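Local coordinates for protein CaaX farnesyltransferase alpha subunit Ram2 (Aspergillus fumigatus, PDB 4L9P) that serves as the alpha subunit of a protein farnesyltransferase, which with its beta partner probably attaches isoprenoid groups to proteins ending in a CaaX motif, at residues K114-H119 and Y123-H128; G78-M83 and Y88-Y93; N106-W111 and Q130-S135; L54-Y59 and L74-D79. The protein carries 1 engineered substitution. All coordinates share one frame; numbering follows the deposited sequence.

Interaction 1. Residues K114-H119 and Y123-H128; sequences KVALKH and YQIWHH
Ile125 lies across the side of helix 105-118 and divides its branches among three residues. Its CG2 meets the methyl CB of Ala116 at 3.7 Å, while CD1, at the end of the other branch, reaches Val115 CG1 at 3.8 Å and also rests near the backbone oxygen and CB of His119. With CG1 beside its own backbone N (chi1 -78°), Ile125 sends one branch toward the final turn of the facing helix and presses the other on Ala116. Alanine suits that place: its CA comes within 6.4 Å of the Ile125 CA, and its methyl also touches Trp126 CZ2 obliquely at 3.9 Å. A water at the indole edge, in plane with the ring, accepts from Trp126 NE1 at 2.9 Å and donates to Ala116 O and to His119 O, the latter at 2.7 Å. One molecule thus satisfies the indole N-H and ties it to one carbonyl in the last turn of helix 105-118 and one just after it. Just before Ile125 in the chain, Tyr123 packs on the backbone of the bound peptide and Gln124 NE2 is hydrogen-bonded to it. Short turn, apolar seam and antiparallel helices crossing at -149° make this the closed end of a helical hairpin, the repeat unit of prenyltransferase alpha subunits.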
loop_
_atom_site.group_PDB
_atom_site.type_symbol
_atom_site.label_atom_id
_atom_site.label_comp_id
_atom_site.label_asym_id
_atom_site.label_seq_id
_atom_site.Cartn_x
_atom_site.Cartn_y
_atom_site.Cartn_z
ATOM N N LYS A 114 0.218 26.828 6.711
ATOM C CA LYS A 114 1.605 26.961 7.156
ATOM C C LYS A 114 2.198 25.644 7.630
ATOM O O LYS A 114 3.369 25.342 7.367
ATOM C CB LYS A 114 1.675 28.013 8.316
ATOM C CG LYS A 114 1.293 29.420 7.829
ATOM C CD LYS A 114 1.049 30.366 9.023
ATOM C CE LYS A 114 0.122 31.561 8.660
ATOM N NZ LYS A 114 -0.174 32.600 9.726
ATOM N N VAL A 115 1.407 24.854 8.352
ATOM C CA VAL A 115 1.859 23.545 8.785
ATOM C C VAL A 115 2.113 22.624 7.580
ATOM O O VAL A 115 3.126 21.914 7.515
ATOM C CB VAL A 115 0.819 22.879 9.762
ATOM C CG1 VAL A 115 1.414 21.551 10.318
ATOM C CG2 VAL A 115 0.483 23.808 10.971
ATOM N N ALA A 116 1.189 22.672 6.610
ATOM C CA ALA A 116 1.251 21.838 5.412
ATOM C C ALA A 116 2.526 22.167 4.605
ATOM O O ALA A 116 3.147 21.288 4.056
ATOM C CB ALA A 116 -0.022 22.023 4.540
ATOM N N LEU A 117 2.878 23.458 4.554
ATOM C CA LEU A 117 4.088 23.921 3.801
ATOM C C LEU A 117 5.365 23.501 4.516
ATOM O O LEU A 117 6.406 23.388 3.872
ATOM C CB LEU A 117 4.053 25.446 3.629
ATOM C CG LEU A 117 3.035 25.924 2.587
ATOM C CD1 LEU A 117 2.887 27.462 2.680
ATOM C CD2 LEU A 117 3.546 25.511 1.210
ATOM N N LYS A 118 5.295 23.190 5.799
ATOM C CA LYS A 118 6.492 22.804 6.544
ATOM C C LYS A 118 6.715 21.306 6.499
ATOM O O LYS A 118 7.864 20.860 6.618
ATOM C CB LYS A 118 6.423 23.227 8.001
ATOM C CG LYS A 118 6.706 24.692 8.252
ATOM C CD LYS A 118 6.670 24.923 9.786
ATOM C CE LYS A 118 6.769 26.414 10.156
ATOM N NZ LYS A 118 6.799 26.676 11.657
ATOM N N HIS A 119 5.662 20.511 6.341
ATOM C CA HIS A 119 5.757 19.051 6.528
ATOM C C HIS A 119 5.104 18.322 5.381
ATOM O O HIS A 119 3.953 18.081 5.366
ATOM C CB HIS A 119 5.039 18.649 7.820
ATOM C CG HIS A 119 5.588 19.316 9.038
ATOM N ND1 HIS A 119 6.801 18.956 9.580
ATOM C CD2 HIS A 119 5.096 20.302 9.835
ATOM C CE1 HIS A 119 7.020 19.662 10.679
ATOM N NE2 HIS A 119 6.015 20.494 10.847
ATOM N N TYR A 123 -0.440 12.029 6.751
ATOM C CA TYR A 123 -1.882 11.753 6.673
ATOM C C TYR A 123 -2.759 12.751 7.424
ATOM O O TYR A 123 -3.864 13.089 6.948
ATOM C CB TYR A 123 -2.170 10.379 7.248
ATOM C CG TYR A 123 -1.927 9.225 6.290
ATOM C CD1 TYR A 123 -0.688 8.596 6.255
ATOM C CD2 TYR A 123 -2.946 8.791 5.411
ATOM C CE1 TYR A 123 -0.480 7.468 5.433
ATOM C CE2 TYR A 123 -2.669 7.683 4.567
ATOM C CZ TYR A 123 -1.436 7.072 4.606
ATOM O OH TYR A 123 -1.169 5.964 3.787
ATOM N N GLN A 124 -2.263 13.268 8.553
ATOM C CA GLN A 124 -3.106 13.993 9.481
ATOM C C GLN A 124 -3.406 15.355 8.900
ATOM O O GLN A 124 -4.555 15.792 8.956
ATOM C CB GLN A 124 -2.337 14.182 10.796
ATOM C CG GLN A 124 -2.275 12.897 11.673
ATOM C CD GLN A 124 -1.399 11.848 11.069
ATOM O OE1 GLN A 124 -0.237 12.110 10.749
ATOM N NE2 GLN A 124 -1.949 10.642 10.913
ATOM N N ILE A 125 -2.393 16.028 8.331
ATOM C CA ILE A 125 -2.645 17.415 7.926
ATOM C C ILE A 125 -3.715 17.472 6.820
ATOM O O ILE A 125 -4.562 18.374 6.749
ATOM C CB ILE A 125 -1.293 17.986 7.355
ATOM C CG1 ILE A 125 -0.383 18.330 8.534
ATOM C CG2 ILE A 125 -1.470 19.171 6.388
ATOM C CD1 ILE A 125 1.106 18.525 8.034
ATOM N N TRP A 126 -3.705 16.483 5.939
ATOM C CA TRP A 126 -4.618 16.452 4.806
ATOM C C TRP A 126 -5.960 15.850 5.157
ATOM O O TRP A 126 -6.982 16.278 4.612
ATOM C CB TRP A 126 -3.940 15.809 3.566
ATOM C CG TRP A 126 -2.841 16.755 3.153
ATOM C CD1 TRP A 126 -1.503 16.735 3.508
ATOM C CD2 TRP A 126 -3.032 17.956 2.409
ATOM N NE1 TRP A 126 -0.881 17.891 3.082
ATOM C CE2 TRP A 126 -1.805 18.650 2.390
ATOM C CE3 TRP A 126 -4.146 18.525 1.776
ATOM C CZ2 TRP A 126 -1.661 19.892 1.744
ATOM C CZ3 TRP A 126 -4.009 19.731 1.148
ATOM C CH2 TRP A 126 -2.759 20.417 1.120
ATOM N N HIS A 127 -5.986 14.911 6.104
ATOM C CA HIS A 127 -7.256 14.480 6.681
ATOM C C HIS A 127 -7.924 15.655 7.440
ATOM O O HIS A 127 -9.120 15.919 7.268
ATOM C CB HIS A 127 -7.130 13.259 7.589
ATOM C CG HIS A 127 -8.450 12.868 8.148
ATOM N ND1 HIS A 127 -9.478 12.425 7.348
ATOM C CD2 HIS A 127 -8.941 12.921 9.413
ATOM C CE1 HIS A 127 -10.555 12.212 8.096
ATOM N NE2 HIS A 127 -10.252 12.495 9.355
ATOM N N HIS A 128 -7.142 16.416 8.224
ATOM C CA HIS A 128 -7.696 17.524 9.009
ATOM C C HIS A 128 -8.285 18.536 8.046
ATOM O O HIS A 128 -9.361 19.105 8.297
ATOM C CB HIS A 128 -6.571 18.156 9.825
ATOM C CG HIS A 128 -7.036 19.188 10.790
ATOM N ND1 HIS A 128 -7.760 18.867 11.923
ATOM C CD2 HIS A 128 -6.782 20.520 10.841
ATOM C CE1 HIS A 128 -7.976 19.988 12.619
ATOM N NE2 HIS A 128 -7.392 21.011 11.989
HETATM O O HOH W 1 1.790 18.731 3.893
#

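Interaction 2. Residues G78-M83 and Y88-Y93; sequences GDIISM and YTVWIY
The indole of Trp91 carries the end of Ile81 squarely on one face. Ile81 CD1 stands 3.6 Å from the centroid of the six-membered ring, only 9° off the ring normal, a CH-pi contact of nearly ideal placement. The second branch of the isoleucine leans on the outer part of the same ring, with CG2 3.6 Å from Trp91 CZ2, so two methyls grip one indole. At the ring's edge, Trp91 NE1 is hydrogen-bonded to Pro85 O in the turn between the helices, which fixes the rotation of the indole and meets the need of its one polar atom; His128 and Ile125 of the next hairpin also pack on the ring. Val90, one residue earlier, fills the remaining width of the seam. Its CG1 sits between the backbone N and the carbonyl carbon (chi1 76°), a less common rotamer for a helical valine that turns this methyl to Ile81 CG1 at 3.6 Å; the same methyl also approaches Ile80 CG2, more loosely, at 4.1 Å. Beta-branched residues suit such places because they offer two carbons close to the backbone. Across antiparallel helices whose short axes pass 9.7 Å apart, this seam is wholly apolar and buried: the pairing rests on dispersion and exclusion of water, and the bond to Pro85 O would help keep the ring face turned to Ile81.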
loop_
_atom_site.group_PDB
_atom_site.type_symbol
_atom_site.label_atom_id
_atom_site.label_comp_id
_atom_site.label_asym_id
_atom_site.label_seq_id
_atom_site.Cartn_x
_atom_site.Cartn_y
_atom_site.Cartn_z
ATOM N N GLY A 78 -1.800 22.997 19.258
ATOM C CA GLY A 78 -0.922 23.614 18.277
ATOM C C GLY A 78 0.544 23.465 18.692
ATOM O O GLY A 78 1.429 23.251 17.829
ATOM N N ASP A 79 0.791 23.554 20.014
ATOM C CA ASP A 79 2.163 23.413 20.514
ATOM C C ASP A 79 2.673 21.961 20.249
ATOM O O ASP A 79 3.799 21.734 19.755
ATOM C CB ASP A 79 2.174 23.720 22.021
ATOM C CG ASP A 79 3.568 23.824 22.582
ATOM O OD1 ASP A 79 4.528 24.046 21.813
ATOM O OD2 ASP A 79 3.694 23.702 23.792
ATOM N N ILE A 80 1.833 20.983 20.554
ATOM C CA ILE A 80 2.244 19.601 20.344
ATOM C C ILE A 80 2.442 19.326 18.860
ATOM O O ILE A 80 3.387 18.657 18.480
ATOM C CB ILE A 80 1.226 18.610 20.942
ATOM C CG1 ILE A 80 1.338 18.723 22.499
ATOM C CG2 ILE A 80 1.565 17.154 20.488
ATOM C CD1 ILE A 80 0.285 18.002 23.253
ATOM N N ILE A 81 1.556 19.833 18.022
ATOM C CA ILE A 81 1.731 19.707 16.563
ATOM C C ILE A 81 3.033 20.323 16.070
ATOM O O ILE A 81 3.674 19.739 15.154
ATOM C CB ILE A 81 0.483 20.272 15.799
ATOM C CG1 ILE A 81 -0.671 19.288 15.983
ATOM C CG2 ILE A 81 0.793 20.525 14.292
ATOM C CD1 ILE A 81 -2.068 19.867 15.610
ATOM N N SER A 82 3.441 21.443 16.673
ATOM C CA SER A 82 4.734 22.054 16.297
ATOM C C SER A 82 5.902 21.116 16.624
ATOM O O SER A 82 6.912 21.125 15.932
ATOM C CB SER A 82 4.919 23.431 16.970
ATOM O OG SER A 82 5.386 23.337 18.309
ATOM N N MET A 83 5.771 20.318 17.673
ATOM C CA MET A 83 6.831 19.359 18.037
ATOM C C MET A 83 6.753 18.045 17.293
ATOM O O MET A 83 7.783 17.443 16.984
ATOM C CB MET A 83 6.823 19.090 19.550
ATOM C CG MET A 83 7.315 20.320 20.351
ATOM S SD MET A 83 7.292 19.964 22.122
ATOM C CE MET A 83 5.595 20.193 22.485
ATOM N N TYR A 88 -1.296 11.557 15.678
ATOM C CA TYR A 88 -2.652 11.553 15.081
ATOM C C TYR A 88 -3.705 11.936 16.131
ATOM O O TYR A 88 -4.736 12.548 15.777
ATOM C CB TYR A 88 -2.978 10.171 14.423
ATOM C CG TYR A 88 -2.903 9.001 15.368
ATOM C CD1 TYR A 88 -4.021 8.630 16.133
ATOM C CD2 TYR A 88 -1.696 8.330 15.582
ATOM C CE1 TYR A 88 -3.989 7.598 17.009
ATOM C CE2 TYR A 88 -1.628 7.289 16.494
ATOM C CZ TYR A 88 -2.791 6.935 17.231
ATOM O OH TYR A 88 -2.695 5.940 18.179
ATOM N N THR A 89 -3.503 11.517 17.379
ATOM C CA THR A 89 -4.532 11.809 18.405
ATOM C C THR A 89 -4.731 13.341 18.582
ATOM O O THR A 89 -5.856 13.816 18.662
ATOM C CB THR A 89 -4.105 11.238 19.744
ATOM O OG1 THR A 89 -3.954 9.811 19.617
ATOM C CG2 THR A 89 -5.150 11.514 20.850
ATOM N N VAL A 90 -3.637 14.096 18.596
ATOM C CA VAL A 90 -3.800 15.536 18.918
ATOM C C VAL A 90 -4.552 16.256 17.800
ATOM O O VAL A 90 -5.307 17.196 18.054
ATOM C CB VAL A 90 -2.442 16.183 19.200
ATOM C CG1 VAL A 90 -1.639 16.435 17.963
ATOM C CG2 VAL A 90 -2.653 17.555 19.902
ATOM N N TRP A 91 -4.417 15.811 16.534
ATOM C CA TRP A 91 -5.181 16.461 15.459
ATOM C C TRP A 91 -6.678 16.189 15.599
ATOM O O TRP A 91 -7.509 17.077 15.359
ATOM C CB TRP A 91 -4.729 15.868 14.098
ATOM C CG TRP A 91 -3.437 16.360 13.617
ATOM C CD1 TRP A 91 -2.172 15.755 13.730
ATOM C CD2 TRP A 91 -3.224 17.591 12.948
ATOM N NE1 TRP A 91 -1.211 16.564 13.142
ATOM C CE2 TRP A 91 -1.836 17.694 12.659
ATOM C CE3 TRP A 91 -4.065 18.647 12.587
ATOM C CZ2 TRP A 91 -1.310 18.766 11.957
ATOM C CZ3 TRP A 91 -3.518 19.724 11.889
ATOM C CH2 TRP A 91 -2.166 19.776 11.570
ATOM N N ILE A 92 -7.032 14.951 15.929
ATOM C CA ILE A 92 -8.447 14.663 16.085
ATOM C C ILE A 92 -9.053 15.452 17.255
ATOM O O ILE A 92 -10.164 16.004 17.132
ATOM C CB ILE A 92 -8.647 13.150 16.311
ATOM C CG1 ILE A 92 -8.220 12.436 15.008
ATOM C CG2 ILE A 92 -10.100 12.803 16.714
ATOM C CD1 ILE A 92 -7.894 11.087 15.221
ATOM N N TYR A 93 -8.311 15.561 18.366
ATOM C CA TYR A 93 -8.795 16.347 19.496
ATOM C C TYR A 93 -8.875 17.847 19.100
ATOM O O TYR A 93 -9.848 18.522 19.432
ATOM C CB TYR A 93 -7.845 16.114 20.660
ATOM C CG TYR A 93 -8.193 16.869 21.904
ATOM C CD1 TYR A 93 -9.421 16.795 22.449
ATOM C CD2 TYR A 93 -7.215 17.667 22.521
ATOM C CE1 TYR A 93 -9.732 17.544 23.670
ATOM C CE2 TYR A 93 -7.462 18.373 23.671
ATOM C CZ TYR A 93 -8.722 18.312 24.251
ATOM O OH TYR A 93 -8.913 19.063 25.411
#

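Interaction 3. Residues N106-W111 and Q130-S135; sequences NEEIEW and QVLMSS. With EDO (1,2-ethanediol), chain I.
In the part of the helical hairpin 105-118/123-133 that lies away from its short turn, Leu132 enters between Glu108 and Ile109. The closest touch uses the aliphatic part of a charged residue: Glu108 CG presses on Leu132 CD1 at 3.4 Å, a tight fit, the two side chains crossing at about a right angle. Glu108 can serve twice because its chain bends at the second torsion (chi2 71°), turning the carboxylate from the leucine toward Arg94, with which OE1 forms a salt bridge, and His128, whose NE2 is hydrogen-bonded to OE2. Two partners thus hold the buried charge, which would be expected to stabilise its ionised form. Leu132 CD1 also meets Ile109 CD1 at 3.8 Å as the two chains slide past each other in opposite directions. From the side, Met133 folds its flexible chain back so that CE lies 3.9 Å from Ile109 CD1; Phe139 backs both residues. Away from the seam, Gln130 NE2 donates to O2 of an ethanediol, probably from the crystallisation liquor, at 2.8 Å. Apolar ends interleaved between two helices, with the buried carboxylate of Glu108 salt-bridged to Arg94 of the preceding helix 88-100, complete a hairpin of the prenyltransferase alpha-subunit repeat, related to tetratricopeptide repeats.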
loop_
_atom_site.group_PDB
_atom_site.type_symbol
_atom_site.label_atom_id
_atom_site.label_comp_id
_atom_site.label_asym_id
_atom_site.label_seq_id
_atom_site.Cartn_x
_atom_site.Cartn_y
_atom_site.Cartn_z
ATOM N N ASN A 106 -11.867 29.729 8.688
ATOM C CA ASN A 106 -11.008 30.400 7.723
ATOM C C ASN A 106 -9.652 30.628 8.330
ATOM O O ASN A 106 -8.608 30.421 7.658
ATOM C CB ASN A 106 -11.569 31.772 7.283
ATOM C CG ASN A 106 -12.844 31.652 6.509
ATOM O OD1 ASN A 106 -13.019 30.727 5.712
ATOM N ND2 ASN A 106 -13.768 32.598 6.738
ATOM N N GLU A 107 -9.635 31.072 9.585
ATOM C CA GLU A 107 -8.360 31.283 10.272
ATOM C C GLU A 107 -7.635 29.959 10.539
ATOM O O GLU A 107 -6.400 29.888 10.420
ATOM C CB GLU A 107 -8.565 32.062 11.586
ATOM C CG GLU A 107 -8.909 33.498 11.291
ATOM C CD GLU A 107 -9.195 34.298 12.528
ATOM O OE1 GLU A 107 -9.226 33.698 13.646
ATOM O OE2 GLU A 107 -9.403 35.542 12.370
ATOM N N GLU A 108 -8.377 28.901 10.833
ATOM C CA GLU A 108 -7.765 27.589 10.982
ATOM C C GLU A 108 -7.122 27.142 9.670
ATOM O O GLU A 108 -5.991 26.577 9.726
ATOM C CB GLU A 108 -8.781 26.545 11.486
ATOM C CG GLU A 108 -8.210 25.109 11.574
ATOM C CD GLU A 108 -7.178 24.836 12.689
ATOM O OE1 GLU A 108 -6.758 25.773 13.420
ATOM O OE2 GLU A 108 -6.754 23.647 12.834
ATOM N N ILE A 109 -7.787 27.327 8.543
ATOM C CA ILE A 109 -7.152 26.949 7.277
ATOM C C ILE A 109 -5.883 27.751 7.020
ATOM O O ILE A 109 -4.878 27.174 6.585
ATOM C CB ILE A 109 -8.142 27.066 6.099
ATOM C CG1 ILE A 109 -9.233 25.964 6.188
ATOM C CG2 ILE A 109 -7.419 27.043 4.761
ATOM C CD1 ILE A 109 -8.763 24.559 5.769
ATOM N N GLU A 110 -5.868 29.041 7.330
ATOM C CA GLU A 110 -4.636 29.776 7.092
ATOM C C GLU A 110 -3.502 29.254 7.998
ATOM O O GLU A 110 -2.336 29.162 7.553
ATOM C CB GLU A 110 -4.903 31.289 7.250
ATOM C CG GLU A 110 -5.913 31.785 6.206
ATOM C CD GLU A 110 -5.428 31.648 4.746
ATOM O OE1 GLU A 110 -4.349 32.233 4.442
ATOM O OE2 GLU A 110 -6.085 30.953 3.917
ATOM N N TRP A 111 -3.815 28.854 9.229
ATOM C CA TRP A 111 -2.790 28.207 10.089
ATOM C C TRP A 111 -2.367 26.838 9.493
ATOM O O TRP A 111 -1.151 26.530 9.402
ATOM C CB TRP A 111 -3.361 28.029 11.491
ATOM C CG TRP A 111 -2.497 27.209 12.379
ATOM C CD1 TRP A 111 -1.424 27.653 13.119
ATOM C CD2 TRP A 111 -2.623 25.808 12.654
ATOM N NE1 TRP A 111 -0.862 26.585 13.830
ATOM C CE2 TRP A 111 -1.594 25.458 13.572
ATOM C CE3 TRP A 111 -3.515 24.819 12.231
ATOM C CZ2 TRP A 111 -1.438 24.155 14.045
ATOM C CZ3 TRP A 111 -3.353 23.526 12.703
ATOM C CH2 TRP A 111 -2.304 23.209 13.593
ATOM N N GLN A 130 -9.685 18.019 5.169
ATOM C CA GLN A 130 -10.961 17.496 4.690
ATOM C C GLN A 130 -12.055 17.589 5.793
ATOM O O GLN A 130 -13.215 17.977 5.516
ATOM C CB GLN A 130 -10.762 16.022 4.321
ATOM C CG GLN A 130 -12.050 15.328 3.854
ATOM C CD GLN A 130 -11.785 13.873 3.383
ATOM O OE1 GLN A 130 -10.698 13.542 2.836
ATOM N NE2 GLN A 130 -12.740 13.002 3.647
ATOM N N VAL A 131 -11.668 17.336 7.033
ATOM C CA VAL A 131 -12.606 17.469 8.180
ATOM C C VAL A 131 -13.128 18.912 8.233
ATOM O O VAL A 131 -14.332 19.116 8.381
ATOM C CB VAL A 131 -11.886 17.050 9.505
ATOM C CG1 VAL A 131 -12.738 17.406 10.739
ATOM C CG2 VAL A 131 -11.623 15.541 9.442
ATOM N N LEU A 132 -12.247 19.890 8.112
ATOM C CA LEU A 132 -12.669 21.271 8.197
ATOM C C LEU A 132 -13.469 21.696 6.996
ATOM O O LEU A 132 -14.570 22.277 7.127
ATOM C CB LEU A 132 -11.456 22.182 8.271
ATOM C CG LEU A 132 -10.486 21.991 9.449
ATOM C CD1 LEU A 132 -9.222 22.877 9.193
ATOM C CD2 LEU A 132 -11.155 22.311 10.744
ATOM N N MET A 133 -12.957 21.392 5.792
ATOM C CA MET A 133 -13.555 21.898 4.577
ATOM C C MET A 133 -14.912 21.241 4.265
ATOM O O MET A 133 -15.751 21.809 3.524
ATOM C CB MET A 133 -12.582 21.590 3.430
ATOM C CG MET A 133 -12.932 22.284 2.080
ATOM S SD MET A 133 -12.912 24.080 2.147
ATOM C CE MET A 133 -11.300 24.396 2.782
ATOM N N SER A 134 -15.161 20.102 4.864
ATOM C CA SER A 134 -16.443 19.420 4.677
ATOM C C SER A 134 -17.591 20.137 5.394
ATOM O O SER A 134 -18.755 19.758 5.205
ATOM C CB SER A 134 -16.355 17.962 5.170
ATOM O OG SER A 134 -16.225 17.917 6.567
ATOM N N SER A 135 -17.284 21.120 6.249
ATOM C CA SER A 135 -18.385 21.782 6.978
ATOM C C SER A 135 -19.025 22.830 6.088
ATOM O O SER A 135 -18.431 23.931 5.883
ATOM C CB SER A 135 -17.840 22.444 8.207
ATOM O OG SER A 135 -18.959 23.126 8.825
HETATM C C1 EDO I . -15.389 14.369 7.553
HETATM O O1 EDO I . -15.151 13.035 7.990
HETATM C C2 EDO I . -14.616 14.556 6.265
HETATM O O2 EDO I . -14.891 13.496 5.342
#

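Interaction 4. Residues L54-Y59 and L74-D79; sequences LEATSY and LRLTGD. With EDO (1,2-ethanediol), chain G.
Leu76 makes the tight part of this contact, fitting its forked end against the backbone of helix 51-65. Its CD1 comes 3.6 Å from Ala56 O, and CD2 lies 3.8 Å from Tyr59 C, so the two methyls straddle the turn between those residues. CG stands anti to the backbone N (chi1 174°), which carries the fork across the gap, and the small Ala56 lets it come close. Looser is the Asp79 side, where OD2 stays 4.4 Å from Ala56 CB and is instead hydrogen-bonded to Tyr19 OH; exposed Arg75 pairs with Glu24. Buried Thr57, directed away from the seam, faces the beta subunit: an ethanediol, probably from the crystallisation liquor, links its OG1 to Arg61 and to Asp148 of the beta subunit. This is an antiparallel helix pair of the alpha-subunit helical array, crossing at -141°, with helix 71-83 in a prenyltransferase alpha-subunit repeat; helix 18-21 packs on Ala56, Tyr59 and Leu76, and helix 88-100 lies against Leu74 and Thr77.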
loop_
_atom_site.group_PDB
_atom_site.type_symbol
_atom_site.label_atom_id
_atom_site.label_comp_id
_atom_site.label_asym_id
_atom_site.label_seq_id
_atom_site.Cartn_x
_atom_site.Cartn_y
_atom_site.Cartn_z
ATOM N N LEU A 54 7.479 15.891 26.873
ATOM C CA LEU A 54 6.916 15.143 28.004
ATOM C C LEU A 54 5.890 16.000 28.739
ATOM O O LEU A 54 4.776 15.539 29.036
ATOM C CB LEU A 54 8.000 14.696 29.017
ATOM C CG LEU A 54 8.916 13.542 28.676
ATOM C CD1 LEU A 54 10.024 13.462 29.753
ATOM C CD2 LEU A 54 8.033 12.281 28.613
ATOM N N GLU A 55 6.225 17.262 28.999
ATOM C CA GLU A 55 5.311 18.091 29.772
ATOM C C GLU A 55 4.032 18.371 28.974
ATOM O O GLU A 55 2.906 18.173 29.486
ATOM C CB GLU A 55 5.955 19.428 30.170
ATOM C CG GLU A 55 4.961 20.194 31.036
ATOM C CD GLU A 55 5.378 21.563 31.432
ATOM O OE1 GLU A 55 5.735 22.403 30.574
ATOM O OE2 GLU A 55 5.298 21.816 32.629
ATOM N N ALA A 56 4.182 18.776 27.709
ATOM C CA ALA A 56 3.009 19.129 26.897
ATOM C C ALA A 56 2.061 17.930 26.799
ATOM O O ALA A 56 0.829 18.050 26.932
ATOM C CB ALA A 56 3.441 19.647 25.493
ATOM N N THR A 57 2.618 16.766 26.497
ATOM C CA THR A 57 1.758 15.591 26.356
ATOM C C THR A 57 1.104 15.120 27.647
ATOM O O THR A 57 0.016 14.555 27.602
ATOM C CB THR A 57 2.522 14.406 25.665
ATOM O OG1 THR A 57 3.717 14.109 26.418
ATOM C CG2 THR A 57 2.873 14.745 24.197
ATOM N N SER A 58 1.757 15.358 28.804
ATOM C CA SER A 58 1.120 15.049 30.079
ATOM C C SER A 58 -0.094 15.977 30.341
ATOM O O SER A 58 -1.132 15.538 30.857
ATOM C CB SER A 58 2.163 15.104 31.207
ATOM O OG SER A 58 3.227 14.171 30.957
ATOM N N TYR A 59 0.006 17.234 29.930
ATOM C CA TYR A 59 -1.172 18.126 29.991
ATOM C C TYR A 59 -2.230 17.701 28.958
ATOM O O TYR A 59 -3.425 17.784 29.219
ATOM C CB TYR A 59 -0.760 19.627 29.796
ATOM C CG TYR A 59 -0.304 20.215 31.114
ATOM C CD1 TYR A 59 1.009 20.087 31.539
ATOM C CD2 TYR A 59 -1.225 20.755 31.975
ATOM C CE1 TYR A 59 1.419 20.591 32.806
ATOM C CE2 TYR A 59 -0.824 21.219 33.225
ATOM C CZ TYR A 59 0.479 21.140 33.597
ATOM O OH TYR A 59 0.911 21.623 34.835
ATOM N N LEU A 74 -6.851 24.286 22.925
ATOM C CA LEU A 74 -6.575 24.503 21.507
ATOM C C LEU A 74 -5.109 24.929 21.286
ATOM O O LEU A 74 -4.403 24.380 20.432
ATOM C CB LEU A 74 -7.588 25.495 20.905
ATOM C CG LEU A 74 -7.445 25.778 19.393
ATOM C CD1 LEU A 74 -7.736 24.488 18.566
ATOM C CD2 LEU A 74 -8.399 26.927 19.004
ATOM N N ARG A 75 -4.606 25.873 22.061
ATOM C CA ARG A 75 -3.202 26.308 21.996
ATOM C C ARG A 75 -2.245 25.144 22.312
ATOM O O ARG A 75 -1.243 24.937 21.610
ATOM C CB ARG A 75 -2.944 27.435 23.003
ATOM C CG ARG A 75 -3.577 28.755 22.628
ATOM C CD ARG A 75 -2.993 29.936 23.485
ATOM N NE ARG A 75 -2.905 29.649 24.928
ATOM C CZ ARG A 75 -3.879 29.860 25.819
ATOM N NH1 ARG A 75 -5.044 30.403 25.450
ATOM N NH2 ARG A 75 -3.664 29.549 27.099
ATOM N N LEU A 76 -2.640 24.288 23.241
ATOM C CA LEU A 76 -1.821 23.124 23.588
ATOM C C LEU A 76 -1.701 22.182 22.363
ATOM O O LEU A 76 -0.625 21.648 22.062
ATOM C CB LEU A 76 -2.497 22.363 24.738
ATOM C CG LEU A 76 -1.830 21.032 25.120
ATOM C CD1 LEU A 76 -0.336 21.163 25.475
ATOM C CD2 LEU A 76 -2.585 20.343 26.251
ATOM N N THR A 77 -2.815 21.945 21.696
ATOM C CA THR A 77 -2.723 21.085 20.496
ATOM C C THR A 77 -1.804 21.691 19.430
ATOM O O THR A 77 -1.075 20.940 18.782
ATOM C CB THR A 77 -4.097 20.789 19.864
ATOM O OG1 THR A 77 -4.711 21.966 19.274
ATOM C CG2 THR A 77 -5.038 20.053 20.826
ATOM N N GLY A 78 -1.800 22.997 19.258
ATOM C CA GLY A 78 -0.922 23.614 18.277
ATOM C C GLY A 78 0.544 23.465 18.692
ATOM O O GLY A 78 1.429 23.251 17.829
ATOM N N ASP A 79 0.791 23.554 20.014
ATOM C CA ASP A 79 2.163 23.413 20.514
ATOM C C ASP A 79 2.673 21.961 20.249
ATOM O O ASP A 79 3.799 21.734 19.755
ATOM C CB ASP A 79 2.174 23.720 22.021
ATOM C CG ASP A 79 3.568 23.824 22.582
ATOM O OD1 ASP A 79 4.528 24.046 21.813
ATOM O OD2 ASP A 79 3.694 23.702 23.792
HETATM C C1 EDO G . 4.836 11.093 25.793
HETATM O O1 EDO G . 3.671 11.291 26.589
HETATM C C2 EDO G . 4.570 10.086 24.706
HETATM O O2 EDO G . 3.434 10.447 23.899
#

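From the N terminus, interaction 4 comes first, closing the loop that brings helix 71-83 back onto helix 51-65. Interaction 2 starts where it ends, sharing Gly78 and Asp79, and turns the same helix 71-83 against helix 88-100 across a short turn. Further on, interaction 3 closes a wider loop between helices 105-118 and 123-133, and interaction 1 lies within it, pairing the same two helices near their turn. Trp111 bridges the two hairpins by packing on Gly78, Ile81 and Trp91, while Gln124, Ile125 and His128 join interaction 1 to Trp91. Five successive helices are thereby tied into one continuous stack on the N-terminal side of the alpha subunit.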